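PDB 3KD4: putative protease from Parabacteroides distasonis ATCC 8503, which is of unknown function but may be a protease, and is probably exported by way of a signal peptide. Local coordinates for residues Glu306-Tyr311 / Asp353-Leu358; Val310-Leu315 / Ala324-Ala329. One frame throughout, in Å; residues are numbered along the deposited sequence. Where two conformers were deposited one is given.

Contact 1. Residues Glu306-Tyr311 / Asp353-Leu358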
loop_
_atom_site.group_PDB
_atom_site.type_symbol
_atom_site.label_atom_id
_atom_site.label_comp_id
_atom_site.label_asym_id
_atom_site.label_seq_id
_atom_site.Cartn_x
_atom_site.Cartn_y
_atom_site.Cartn_z
ATOM N N GLU A 306 -2.388 -22.141 -1.874
ATOM C CA GLU A 306 -1.061 -21.691 -1.444
ATOM C C GLU A 306 -1.059 -20.195 -1.129
ATOM O O GLU A 306 -1.759 -19.418 -1.787
ATOM C CB GLU A 306 -0.078 -21.904 -2.590
ATOM C CG GLU A 306 0.839 -23.067 -2.470
ATOM C CD GLU A 306 1.964 -23.009 -3.529
ATOM O OE1 GLU A 306 1.640 -23.151 -4.714
ATOM O OE2 GLU A 306 3.138 -22.786 -3.149
ATOM N N VAL A 307 -0.213 -19.786 -0.191
ATOM C CA VAL A 307 0.004 -18.373 0.102
ATOM C C VAL A 307 0.906 -17.784 -0.991
ATOM O O VAL A 307 1.823 -18.451 -1.506
ATOM C CB VAL A 307 0.587 -18.177 1.530
ATOM C CG1 VAL A 307 0.895 -16.709 1.806
ATOM C CG2 VAL A 307 -0.391 -18.747 2.591
ATOM N N LEU A 308 0.616 -16.541 -1.365
ATOM C CA LEU A 308 1.397 -15.801 -2.345
ATOM C C LEU A 308 1.922 -14.529 -1.716
ATOM O O LEU A 308 1.225 -13.868 -0.944
ATOM C CB LEU A 308 0.517 -15.406 -3.542
ATOM C CG LEU A 308 -0.345 -16.490 -4.198
ATOM C CD1 LEU A 308 -1.117 -15.891 -5.404
ATOM C CD2 LEU A 308 0.534 -17.684 -4.639
ATOM N N ALA A 309 3.137 -14.186 -2.081
ATOM C CA ALA A 309 3.751 -12.924 -1.731
ATOM C C ALA A 309 3.733 -12.003 -2.959
ATOM O O ALA A 309 4.011 -12.444 -4.079
ATOM C CB ALA A 309 5.187 -13.145 -1.236
ATOM N N VAL A 310 3.408 -10.731 -2.738
ATOM C CA VAL A 310 3.382 -9.727 -3.795
ATOM C C VAL A 310 4.488 -8.715 -3.550
ATOM O O VAL A 310 4.554 -8.092 -2.465
ATOM C CB VAL A 310 1.995 -8.987 -3.827
ATOM C CG1 VAL A 310 1.893 -8.018 -5.030
ATOM C CG2 VAL A 310 0.828 -10.019 -3.836
ATOM N N TYR A 311 5.369 -8.588 -4.535
ATOM C CA TYR A 311 6.480 -7.661 -4.520
ATOM C C TYR A 311 6.269 -6.575 -5.559
ATOM O O TYR A 311 5.579 -6.791 -6.566
ATOM C CB TYR A 311 7.766 -8.360 -4.964
ATOM C CG TYR A 311 8.256 -9.464 -4.084
ATOM C CD1 TYR A 311 7.837 -10.776 -4.267
ATOM C CD2 TYR A 311 9.146 -9.197 -3.066
ATOM C CE1 TYR A 311 8.351 -11.803 -3.449
ATOM C CE2 TYR A 311 9.629 -10.189 -2.273
ATOM C CZ TYR A 311 9.237 -11.478 -2.462
ATOM O OH TYR A 311 9.735 -12.416 -1.598
ATOM N N ASP A 353 3.021 -5.744 -10.622
ATOM C CA ASP A 353 3.677 -6.345 -9.474
ATOM C C ASP A 353 4.151 -7.755 -9.813
ATOM O O ASP A 353 3.713 -8.340 -10.777
ATOM C CB ASP A 353 2.695 -6.442 -8.308
ATOM C CG ASP A 353 2.224 -5.066 -7.817
ATOM O OD1 ASP A 353 2.929 -4.054 -8.031
ATOM O OD2 ASP A 353 1.128 -5.011 -7.240
ATOM N N LYS A 354 5.045 -8.265 -8.988
ATOM C CA LYS A 354 5.581 -9.612 -9.129
ATOM C C LYS A 354 4.961 -10.450 -8.029
ATOM O O LYS A 354 5.037 -10.098 -6.851
ATOM C CB LYS A 354 7.104 -9.587 -9.025
ATOM C CG LYS A 354 7.798 -9.403 -10.363
ATOM C CD LYS A 354 9.297 -9.103 -10.214
ATOM C CE LYS A 354 9.924 -8.748 -11.571
ATOM N NZ LYS A 354 11.394 -8.954 -11.527
ATOM N N VAL A 355 4.334 -11.543 -8.413
ATOM C CA VAL A 355 3.620 -12.397 -7.475
ATOM C C VAL A 355 4.331 -13.734 -7.441
ATOM O O VAL A 355 4.590 -14.330 -8.492
ATOM C CB VAL A 355 2.162 -12.528 -7.892
ATOM C CG1 VAL A 355 1.387 -13.511 -6.994
ATOM C CG2 VAL A 355 1.535 -11.135 -7.921
ATOM N N VAL A 356 4.698 -14.178 -6.244
ATOM C CA VAL A 356 5.429 -15.446 -6.098
ATOM C C VAL A 356 4.813 -16.282 -5.007
ATOM O O VAL A 356 4.593 -15.769 -3.882
ATOM C CB VAL A 356 6.906 -15.187 -5.763
ATOM C CG1 VAL A 356 7.678 -16.508 -5.775
ATOM C CG2 VAL A 356 7.525 -14.169 -6.716
ATOM N N SER A 357 4.513 -17.555 -5.287
ATOM C CA SER A 357 4.036 -18.459 -4.248
ATOM C C SER A 357 5.155 -18.731 -3.202
ATOM O O SER A 357 6.333 -18.569 -3.498
ATOM C CB SER A 357 3.597 -19.783 -4.865
ATOM O OG SER A 357 4.714 -20.535 -5.278
ATOM N N LEU A 358 4.787 -19.125 -1.993
ATOM C CA LEU A 358 5.779 -19.482 -0.953
ATOM C C LEU A 358 6.640 -20.702 -1.283
ATOM O O LEU A 358 7.738 -20.856 -0.738
ATOM C CB LEU A 358 5.126 -19.673 0.420
ATOM C CG LEU A 358 4.417 -18.463 1.057
ATOM C CD1 LEU A 358 4.286 -18.594 2.584
ATOM C CD2 LEU A 358 5.036 -17.134 0.705
HETATM O O HOH W 1 3.274 -22.532 -6.608
#

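Contact 2. Residues Val310-Leu315 / Ala324-Ala329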
loop_
_atom_site.group_PDB
_atom_site.type_symbol
_atom_site.label_atom_id
_atom_site.label_comp_id
_atom_site.label_asym_id
_atom_site.label_seq_id
_atom_site.Cartn_x
_atom_site.Cartn_y
_atom_site.Cartn_z
ATOM N N VAL A 310 3.408 -10.731 -2.738
ATOM C CA VAL A 310 3.382 -9.727 -3.795
ATOM C C VAL A 310 4.488 -8.715 -3.550
ATOM O O VAL A 310 4.554 -8.092 -2.465
ATOM C CB VAL A 310 1.995 -8.987 -3.827
ATOM C CG1 VAL A 310 1.893 -8.018 -5.030
ATOM C CG2 VAL A 310 0.828 -10.019 -3.836
ATOM N N TYR A 311 5.369 -8.588 -4.535
ATOM C CA TYR A 311 6.480 -7.661 -4.520
ATOM C C TYR A 311 6.269 -6.575 -5.559
ATOM O O TYR A 311 5.579 -6.791 -6.566
ATOM C CB TYR A 311 7.766 -8.360 -4.964
ATOM C CG TYR A 311 8.256 -9.464 -4.084
ATOM C CD1 TYR A 311 7.837 -10.776 -4.267
ATOM C CD2 TYR A 311 9.146 -9.197 -3.066
ATOM C CE1 TYR A 311 8.351 -11.803 -3.449
ATOM C CE2 TYR A 311 9.629 -10.189 -2.273
ATOM C CZ TYR A 311 9.237 -11.478 -2.462
ATOM O OH TYR A 311 9.735 -12.416 -1.598
ATOM N N PRO A 312 6.934 -5.427 -5.368
ATOM C CA PRO A 312 6.998 -4.440 -6.436
ATOM C C PRO A 312 7.563 -5.042 -7.687
ATOM O O PRO A 312 8.439 -5.928 -7.646
ATOM C CB PRO A 312 7.938 -3.357 -5.889
ATOM C CG PRO A 312 7.913 -3.527 -4.409
ATOM C CD PRO A 312 7.624 -4.990 -4.139
ATOM N N GLY A 313 7.071 -4.567 -8.817
ATOM C CA GLY A 313 7.378 -5.181 -10.062
ATOM C C GLY A 313 8.778 -4.943 -10.576
ATOM O O GLY A 313 9.249 -5.697 -11.411
ATOM N N HIS A 314 9.486 -3.947 -10.104
ATOM C CA HIS A 314 10.816 -3.607 -10.605
ATOM C C HIS A 314 11.948 -4.340 -9.843
ATOM O O HIS A 314 13.096 -4.150 -10.131
ATOM C CB HIS A 314 11.013 -2.076 -10.498
ATOM C CG HIS A 314 10.944 -1.542 -9.095
ATOM N ND1 HIS A 314 9.781 -1.051 -8.532
ATOM C CD2 HIS A 314 11.907 -1.401 -8.147
ATOM C CE1 HIS A 314 10.031 -0.640 -7.299
ATOM N NE2 HIS A 314 11.312 -0.844 -7.042
ATOM N N LEU A 315 11.606 -5.146 -8.841
ATOM C CA LEU A 315 12.621 -5.732 -7.966
ATOM C C LEU A 315 13.135 -7.070 -8.467
ATOM O O LEU A 315 12.382 -7.887 -9.011
ATOM C CB LEU A 315 12.042 -6.013 -6.602
ATOM C CG LEU A 315 11.810 -4.909 -5.619
ATOM C CD1 LEU A 315 11.282 -5.652 -4.371
ATOM C CD2 LEU A 315 13.088 -4.085 -5.330
ATOM N N ALA A 324 10.720 -6.757 1.448
ATOM C CA ALA A 324 10.226 -6.185 0.212
ATOM C C ALA A 324 8.764 -6.635 -0.134
ATOM O O ALA A 324 8.196 -6.115 -1.084
ATOM C CB ALA A 324 11.174 -6.557 -0.936
ATOM N N ILE A 325 8.167 -7.573 0.618
ATOM C CA ILE A 325 6.797 -8.021 0.331
ATOM C C ILE A 325 5.821 -6.883 0.689
ATOM O O ILE A 325 5.906 -6.337 1.785
ATOM C CB ILE A 325 6.442 -9.292 1.081
ATOM C CG1 ILE A 325 7.345 -10.451 0.619
ATOM C CG2 ILE A 325 4.925 -9.668 0.917
ATOM C CD1 ILE A 325 7.204 -11.746 1.461
ATOM N N GLN A 326 4.920 -6.534 -0.235
ATOM C CA GLN A 326 3.930 -5.481 -0.019
ATOM C C GLN A 326 2.570 -5.987 0.327
ATOM O O GLN A 326 1.863 -5.310 1.042
ATOM C CB GLN A 326 3.867 -4.476 -1.213
ATOM C CG GLN A 326 3.519 -5.043 -2.569
ATOM C CD GLN A 326 3.386 -3.958 -3.691
ATOM O OE1 GLN A 326 4.252 -3.075 -3.817
ATOM N NE2 GLN A 326 2.288 -4.047 -4.514
ATOM N N THR A 327 2.157 -7.154 -0.172
ATOM C CA THR A 327 0.838 -7.709 0.095
ATOM C C THR A 327 0.918 -9.241 0.109
ATOM O O THR A 327 1.812 -9.793 -0.513
ATOM C CB THR A 327 -0.149 -7.293 -1.031
ATOM O OG1 THR A 327 -0.008 -5.895 -1.294
ATOM C CG2 THR A 327 -1.600 -7.596 -0.673
ATOM N N LEU A 328 -0.056 -9.879 0.760
ATOM C CA LEU A 328 -0.230 -11.310 0.728
ATOM C C LEU A 328 -1.577 -11.662 0.107
ATOM O O LEU A 328 -2.517 -10.883 0.146
ATOM C CB LEU A 328 -0.137 -11.874 2.111
ATOM C CG LEU A 328 1.174 -11.556 2.839
ATOM C CD1 LEU A 328 0.954 -11.769 4.308
ATOM C CD2 LEU A 328 2.341 -12.390 2.295
ATOM N N ALA A 329 -1.636 -12.830 -0.516
ATOM C CA ALA A 329 -2.855 -13.351 -1.082
ATOM C C ALA A 329 -2.811 -14.864 -0.960
ATOM O O ALA A 329 -1.798 -15.461 -0.544
ATOM C CB ALA A 329 -2.984 -12.887 -2.563
#

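Contact 1. Residues Glu306-Tyr311 / Asp353-Leu358
A309 and V356 exchange two backbone hydrogen bonds, A309 N to V356 O at 2.8 Å and V356 N to A309 O at 2.9 Å. Y311 and K354 repeat the exchange two residues on, with Y311 N reaching K354 O at 2.8 Å in a nearly straight bond (176° at the hydrogen). L358 N, just past the end of strand 353-357, adds a last bond to V307 O. Between these lie the non-hydrogen-bonded pairs L308-S357 and V310-V355, where CA-H groups lean on carbonyl oxygens. The strands are adjacent inner members of a five-stranded antiparallel sheet, their axes 152° apart and so twisted rather than exactly opposed. On one face L308 CD1 packs on V355 CG1 (3.8 Å), and L346 of helix 346-349 covers L308 and V310. On the other, Y311 CE1 lies 4.1 Å from V356 CG2, and L215 of helix 211-222 closes over both; branched V355 and V356 suit extended backbone. L358 CD1 lies 3.9 Å from V307 CB. The polar groups gather at the ends. A water bridges E306 OE1 and S357 OG, which chi1 of 73° places between the backbone N and the carbonyl carbon; S359 OG bonds to both side chains. D353, its CB 3.7 Å from V310 CG1, forms a salt bridge through OD2 with R349 NE.

Contact 2. Residues Val310-Leu315 / Ala324-Ala329
Y311 meets A324 and I325 through the CD2-CE2 side of its ring. A324 CB sits at the ring edge, in its plane, 4.0 Å from CD2, while I325 CG1 comes in obliquely to CE2 at 3.7 Å and also lies near CZ. A small methyl fits beside the rim, and the longer isoleucine branch reaches the outer ring atoms; L215 of helix 211-222 packs on both Y311 and I325. The second flat group is the amide of Q326, whose side chain slides past that of P312 in the opposite direction; its OE1 lies 3.7 Å from P312 CG and is bonded to N196 ND2, while NE2 is 4.0 Å from V310 CG1. L315, brought back by the type I turn P312-L315, touches A324 CB with CD1 at 3.6 Å.

The backbones join at a classic beta bulge, in which Q326 and T327 both face V310 at the end of the pairing between strands 305-312 and 327-334. V310 N donates to T327 O (2.9 Å). V310 O takes a short bond from Q326 N (2.7 Å, 164° at the hydrogen) and a weak one from T327 N. CG of Q326 lies against V310 O at 3.2 Å. V310, branched at CB and suited to extended backbone, packs its CB on T327 CB, while its N and O both serve 324-329.

Past V310, towards L315, the two segments meet through side chains rather than backbone bonds. With two donors of unequal strength, V310 O is satisfied in the sheet even where the extra residue breaks regular pairing, and P312, which has no N-H, cannot donate a backbone bond.

Strand 305-312 lies between the partners of contacts 1 and 2, whose centres are about 7 Å apart. V310 sends its N-H and carbonyl toward 324-329, whereas Y311 turns its own toward 353-358, as expected for a central strand. L308 N also probably bonds to A329 O (2.8 Å), continuing the pairing past the bulge. Side chains tie the ends: K354 NZ, in one of its two conformers, probably bonds to L315 O at 2.9 Å, and D353 OD2 packs 3.1 Å from Q326 NE2. Bound glycerol, probably from the crystallisation liquor, lies about 4 Å from the P312 side chain, about 5 Å from that of D353 and hydrogen-bonded to H314 ND1; such molecules often mark pockets.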